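Local coordinates for protein eukaryotic translation initiation factor 4 gamma 5 (Trypanosoma cruzi, PDB 6OZU) that probably acts in the initiation of translation, as an eIF4G-type factor whose MIF4G domain would serve as a binding platform for other initiation factors, at residues Asn9-Leu12 with Gly13-Arg17. Numbering follows the deposited sequence.
Sequences NEVL and GILGR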
ATOM      1  N   ASN A   9     -23.279  -1.775  -5.992  1.00 93.28           N
ATOM      2  CA  ASN A   9     -23.155  -2.395  -7.316  1.00 92.91           C
ATOM      3  C   ASN A   9     -22.602  -1.444  -8.379  1.00 94.98           C
ATOM      4  O   ASN A   9     -21.824  -1.882  -9.231  1.00 93.50           O
ATOM      5  CB  ASN A   9     -24.498  -3.008  -7.756  1.00 94.57           C
ATOM      6  CG  ASN A   9     -25.100  -4.017  -6.793  1.00106.94           C
ATOM      7  OD1 ASN A   9     -24.425  -4.894  -6.258  1.00 98.84           O
ATOM      8  ND2 ASN A   9     -26.397  -3.924  -6.567  1.00102.84           N
ATOM      9  N   GLU A  10     -22.997  -0.149  -8.321  1.00 91.54           N
ATOM     10  CA  GLU A  10     -22.558   0.892  -9.257  1.00 90.89           C
ATOM     11  C   GLU A  10     -21.041   1.122  -9.183  1.00 91.40           C
ATOM     12  O   GLU A  10     -20.388   1.272 -10.224  1.00 91.25           O
ATOM     13  CB  GLU A  10     -23.347   2.191  -9.047  1.00 93.75           C
ATOM     14  CG  GLU A  10     -24.738   2.156  -9.660  1.00110.43           C
ATOM     15  CD  GLU A  10     -25.613   3.379  -9.444  1.00143.85           C
ATOM     16  OE1 GLU A  10     -25.605   3.933  -8.321  1.00143.53           O
ATOM     17  OE2 GLU A  10     -26.334   3.766 -10.393  1.00142.01           O
ATOM     18  N   VAL A  11     -20.477   1.086  -7.956  1.00 84.70           N
ATOM     19  CA  VAL A  11     -19.035   1.213  -7.717  1.00 80.91           C
ATOM     20  C   VAL A  11     -18.356  -0.027  -8.295  1.00 83.26           C
ATOM     21  O   VAL A  11     -17.352   0.108  -8.998  1.00 81.22           O
ATOM     22  CB  VAL A  11     -18.700   1.448  -6.219  1.00 82.68           C
ATOM     23  CG1 VAL A  11     -17.198   1.310  -5.927  1.00 79.42           C
ATOM     24  CG2 VAL A  11     -19.223   2.808  -5.764  1.00 83.23           C
ATOM     25  N   LEU A  12     -18.943  -1.222  -8.051  1.00 81.31           N
ATOM     26  CA  LEU A  12     -18.424  -2.485  -8.579  1.00 81.35           C
ATOM     27  C   LEU A  12     -18.337  -2.449 -10.103  1.00 87.13           C
ATOM     28  O   LEU A  12     -17.302  -2.828 -10.657  1.00 86.83           O
ATOM     29  CB  LEU A  12     -19.249  -3.687  -8.098  1.00 82.58           C
ATOM     30  CG  LEU A  12     -18.937  -4.182  -6.693  1.00 86.01           C
ATOM     31  CD1 LEU A  12     -20.022  -5.088  -6.205  1.00 87.72           C
ATOM     32  CD2 LEU A  12     -17.581  -4.895  -6.640  1.00 86.59           C
ATOM     33  N   GLY A  13     -19.387  -1.919 -10.743  1.00 84.67           N
ATOM     34  CA  GLY A  13     -19.463  -1.724 -12.186  1.00 85.14           C
ATOM     35  C   GLY A  13     -18.299  -0.900 -12.700  1.00 85.90           C
ATOM     36  O   GLY A  13     -17.560  -1.363 -13.563  1.00 85.93           O
ATOM     37  N   ILE A  14     -18.081   0.293 -12.109  1.00 79.72           N
ATOM     38  CA  ILE A  14     -16.987   1.215 -12.442  1.00 76.83           C
ATOM     39  C   ILE A  14     -15.618   0.523 -12.317  1.00 78.20           C
ATOM     40  O   ILE A  14     -14.799   0.642 -13.228  1.00 77.43           O
ATOM     41  CB  ILE A  14     -17.093   2.532 -11.600  1.00 78.55           C
ATOM     42  CG1 ILE A  14     -18.374   3.317 -11.969  1.00 80.75           C
ATOM     43  CG2 ILE A  14     -15.833   3.417 -11.749  1.00 76.85           C
ATOM     44  CD1 ILE A  14     -18.865   4.295 -10.923  1.00 83.13           C
ATOM     45  N   LEU A  15     -15.384  -0.216 -11.206  1.00 74.19           N
ATOM     46  CA  LEU A  15     -14.123  -0.937 -10.940  1.00 72.23           C
ATOM     47  C   LEU A  15     -13.878  -2.039 -11.984  1.00 78.93           C
ATOM     48  O   LEU A  15     -12.732  -2.332 -12.333  1.00 78.03           O
ATOM     49  CB  LEU A  15     -14.095  -1.525  -9.514  1.00 70.61           C
ATOM     50  CG  LEU A  15     -14.147  -0.547  -8.334  1.00 73.20           C
ATOM     51  CD1 LEU A  15     -14.518  -1.261  -7.063  1.00 72.36           C
ATOM     52  CD2 LEU A  15     -12.838   0.193  -8.153  1.00 72.81           C
ATOM     53  N   GLY A  16     -14.963  -2.617 -12.478  1.00 78.53           N
ATOM     54  CA  GLY A  16     -14.925  -3.616 -13.530  1.00 80.18           C
ATOM     55  C   GLY A  16     -14.451  -3.021 -14.846  1.00 86.79           C
ATOM     56  O   GLY A  16     -13.382  -3.403 -15.338  1.00 87.08           O
ATOM     57  N   ARG A  17     -15.216  -2.038 -15.407  1.00 84.25           N
ATOM     58  CA  ARG A  17     -14.885  -1.389 -16.688  1.00 85.24           C
ATOM     59  C   ARG A  17     -13.633  -0.477 -16.679  1.00 88.87           C
ATOM     60  O   ARG A  17     -13.213  -0.067 -17.754  1.00 89.03           O
ATOM     61  CB  ARG A  17     -16.076  -0.623 -17.328  1.00 87.26           C
ATOM     62  CG  ARG A  17     -17.144  -0.062 -16.412  1.00101.90           C
ATOM     63  CD  ARG A  17     -18.400   0.344 -17.176  1.00117.71           C
ATOM     64  NE  ARG A  17     -19.306   1.160 -16.356  1.00123.28           N
ATOM     65  CZ  ARG A  17     -20.458   0.734 -15.839  1.00132.94           C
ATOM     66  NH1 ARG A  17     -21.202   1.549 -15.102  1.00116.34           N
ATOM     67  NH2 ARG A  17     -20.874  -0.506 -16.057  1.00120.76           N
TER
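Val-11 and Leu-15 sit one turn apart on the same side of the helix, their side chains running alongside each other. Their methyls meet at Val-11 CG1 and Leu-15 CD1, 3.9 Å apart. CG1 stands anti to the backbone N of Val-11 (chi1 169°), which turns it toward the next turn. Leu-15 also leans on the backbone: its CG lies 3.3 Å from Val-11 O. That same oxygen accepts the Leu-15 N-H, with N and O 3.0 Å apart. Ile-14 leans on the Glu-10 carbonyl in the same way, without a side-chain contact between the two. Its CG1 is 3.4 Å from Glu-10 O, the oxygen that takes the Ile-14 N-H. Gly-13 N to Asn-9 O (2.9 Å) and Gly-16 N to Leu-12 O (3.0 Å) complete four successive i to i+4 bonds. Further out, Val-11, Leu-12 and Leu-15 pack on helix 40-53, and Ile-14 and Leu-15 reach Leu-69 of helix 63-76. Arg-17, in the last turn, forms a salt bridge with Glu-29. This is a regular amphipathic alpha-helix, helix 6-17, whose apolar side joins the neighbouring helices of the all-helical MIF4G fold.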